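Local coordinates for putative mandelate racemase (Bordetella bronchiseptica, PDB 3OZY), which is of unknown function but belongs to the enolase superfamily and binds magnesium, so that it probably acts on a carboxylate such as a sugar diacid, at residues V23-G28 with S145-L150. Residues are numbered along the deposited sequence; the frame is centred on the assembly and turned at random.
Sequences VESGAG and SIYWDL. With ACY (acetic acid), chain I; ACY (acetic acid), chain H.
With CG2 set between its backbone N and carbonyl carbon, Val23 drives this methyl onto the Tyr147 ring, 3.4 Å from the ring centroid and 8° off the normal, a CH-pi contact suited to a compact branched residue. Trp148 CG stands anti to the carbonyl carbon (chi1 -69°), so the indole reaches along Glu24-Gly26. One of its faces receives Ser25 CA, 4.0 Å from the five-membered ring centroid; lacking a side chain, Gly26 brings its N within 3.3 Å of Trp148 CZ2. Between the two aromatics, Glu24 O takes a hydrogen bond from Trp148 N (3.3 Å), nearly along the C=O axis. Ser25 OG accepts from Ala27 N in an ST turn. It also donates to an acetic acid (chain I), probably from the crystallisation liquor, as does Tyr147 OH. One water bridges the carboxylates of Glu24 and Asp149; another ties Glu24 N to Asp149 OD2. Their repulsion is probably eased mainly by Arg176, salt-bridged to Asp149, while His385 hydrogen-bonds Glu24. The contact thus joins an N-terminal capping-domain loop to the end of barrel strand 139-146, and the chain I acetic acid, also held by Lys30 and Lys173, is consistent with a carboxylate pocket, the Tyr147 side chain being about 7 Å from bound magnesium.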
loop_
_atom_site.group_PDB
_atom_site.type_symbol
_atom_site.label_atom_id
_atom_site.label_comp_id
_atom_site.label_asym_id
_atom_site.label_seq_id
_atom_site.Cartn_x
_atom_site.Cartn_y
_atom_site.Cartn_z
ATOM N N VAL A 23 -18.817 15.469 10.521
ATOM C CA VAL A 23 -17.942 16.509 9.994
ATOM C C VAL A 23 -17.306 16.036 8.693
ATOM O O VAL A 23 -17.212 14.826 8.445
ATOM C CB VAL A 23 -16.853 16.934 11.009
ATOM C CG1 VAL A 23 -17.482 17.644 12.218
ATOM C CG2 VAL A 23 -15.999 15.744 11.441
ATOM N N GLU A 24 -16.911 16.990 7.853
ATOM C CA GLU A 24 -16.283 16.674 6.579
ATOM C C GLU A 24 -14.936 17.371 6.453
ATOM O O GLU A 24 -14.775 18.528 6.847
ATOM C CB GLU A 24 -17.189 17.085 5.407
ATOM C CG GLU A 24 -16.702 16.568 4.045
ATOM C CD GLU A 24 -17.728 16.740 2.924
ATOM O OE1 GLU A 24 -18.846 17.218 3.189
ATOM O OE2 GLU A 24 -17.409 16.384 1.770
ATOM N N SER A 25 -13.982 16.629 5.888
ATOM C CA SER A 25 -12.676 17.137 5.491
ATOM C C SER A 25 -12.366 16.523 4.136
ATOM O O SER A 25 -13.199 15.834 3.542
ATOM C CB SER A 25 -11.612 16.701 6.488
ATOM O OG SER A 25 -11.428 15.295 6.440
ATOM N N GLY A 26 -11.148 16.732 3.655
ATOM C CA GLY A 26 -10.750 16.113 2.404
ATOM C C GLY A 26 -10.841 14.595 2.425
ATOM O O GLY A 26 -10.895 13.967 1.364
ATOM N N ALA A 27 -10.832 14.001 3.615
ATOM C CA ALA A 27 -10.943 12.552 3.743
ATOM C C ALA A 27 -12.369 12.041 3.545
ATOM O O ALA A 27 -12.567 10.833 3.409
ATOM C CB ALA A 27 -10.420 12.095 5.085
ATOM N N GLY A 28 -13.350 12.945 3.555
ATOM C CA GLY A 28 -14.750 12.573 3.386
ATOM C C GLY A 28 -15.636 12.972 4.561
ATOM O O GLY A 28 -15.162 13.473 5.581
ATOM N N SER A 145 -10.510 18.174 15.356
ATOM C CA SER A 145 -10.113 19.428 14.714
ATOM C C SER A 145 -11.389 20.240 14.518
ATOM O O SER A 145 -12.490 19.745 14.752
ATOM C CB SER A 145 -9.536 19.172 13.318
ATOM O OG SER A 145 -8.280 18.518 13.371
ATOM N N ILE A 146 -11.221 21.479 14.073
ATOM C CA ILE A 146 -12.302 22.332 13.585
ATOM C C ILE A 146 -12.431 22.008 12.098
ATOM O O ILE A 146 -11.451 22.121 11.349
ATOM C CB ILE A 146 -11.944 23.810 13.798
ATOM C CG1 ILE A 146 -11.773 24.078 15.297
ATOM C CG2 ILE A 146 -13.005 24.720 13.181
ATOM C CD1 ILE A 146 -11.123 25.406 15.634
ATOM N N TYR A 147 -13.604 21.543 11.677
ATOM C CA TYR A 147 -13.782 20.997 10.333
ATOM C C TYR A 147 -14.327 22.019 9.327
ATOM O O TYR A 147 -14.443 23.212 9.635
ATOM C CB TYR A 147 -14.631 19.708 10.382
ATOM C CG TYR A 147 -13.800 18.482 10.738
ATOM C CD1 TYR A 147 -13.325 18.290 12.030
ATOM C CD2 TYR A 147 -13.472 17.530 9.777
ATOM C CE1 TYR A 147 -12.544 17.179 12.365
ATOM C CE2 TYR A 147 -12.694 16.417 10.103
ATOM C CZ TYR A 147 -12.236 16.249 11.396
ATOM O OH TYR A 147 -11.465 15.150 11.728
ATOM N N TRP A 148 -14.626 21.556 8.118
ATOM C CA TRP A 148 -15.213 22.393 7.081
ATOM C C TRP A 148 -16.616 22.858 7.479
ATOM O O TRP A 148 -17.117 22.510 8.546
ATOM C CB TRP A 148 -15.311 21.604 5.777
ATOM C CG TRP A 148 -13.994 21.279 5.108
ATOM C CD1 TRP A 148 -12.741 21.686 5.478
ATOM C CD2 TRP A 148 -13.835 20.494 3.934
ATOM N NE1 TRP A 148 -11.803 21.175 4.599
ATOM C CE2 TRP A 148 -12.455 20.441 3.642
ATOM C CE3 TRP A 148 -14.731 19.815 3.102
ATOM C CZ2 TRP A 148 -11.952 19.748 2.542
ATOM C CZ3 TRP A 148 -14.232 19.121 2.018
ATOM C CH2 TRP A 148 -12.858 19.096 1.741
ATOM N N ASP A 149 -17.238 23.649 6.609
ATOM C CA ASP A 149 -18.642 24.048 6.763
ATOM C C ASP A 149 -18.892 25.071 7.873
ATOM O O ASP A 149 -19.991 25.130 8.429
ATOM C CB ASP A 149 -19.537 22.814 6.954
ATOM C CG ASP A 149 -19.353 21.790 5.847
ATOM O OD1 ASP A 149 -19.636 22.111 4.680
ATOM O OD2 ASP A 149 -18.902 20.662 6.143
ATOM N N LEU A 150 -17.890 25.885 8.187
ATOM C CA LEU A 150 -18.047 26.951 9.173
ATOM C C LEU A 150 -17.786 28.315 8.557
ATOM O O LEU A 150 -17.007 28.441 7.612
ATOM C CB LEU A 150 -17.065 26.755 10.329
ATOM C CG LEU A 150 -17.174 25.444 11.104
ATOM C CD1 LEU A 150 -16.168 25.439 12.224
ATOM C CD2 LEU A 150 -18.575 25.246 11.670
HETATM C C ACY I . -10.131 13.311 8.936
HETATM O O ACY I . -9.763 14.284 8.255
HETATM O OXT ACY I . -10.754 13.421 10.014
HETATM C CH3 ACY I . -9.835 11.924 8.447
HETATM C C ACY H . -15.243 25.174 3.796
HETATM O O ACY H . -14.749 24.622 2.787
HETATM O OXT ACY H . -16.417 24.976 4.172
HETATM C CH3 ACY H . -14.389 26.124 4.586
HETATM O O HOH W 1 -17.980 19.617 8.540
HETATM O O HOH W 2 -19.494 19.825 3.094
#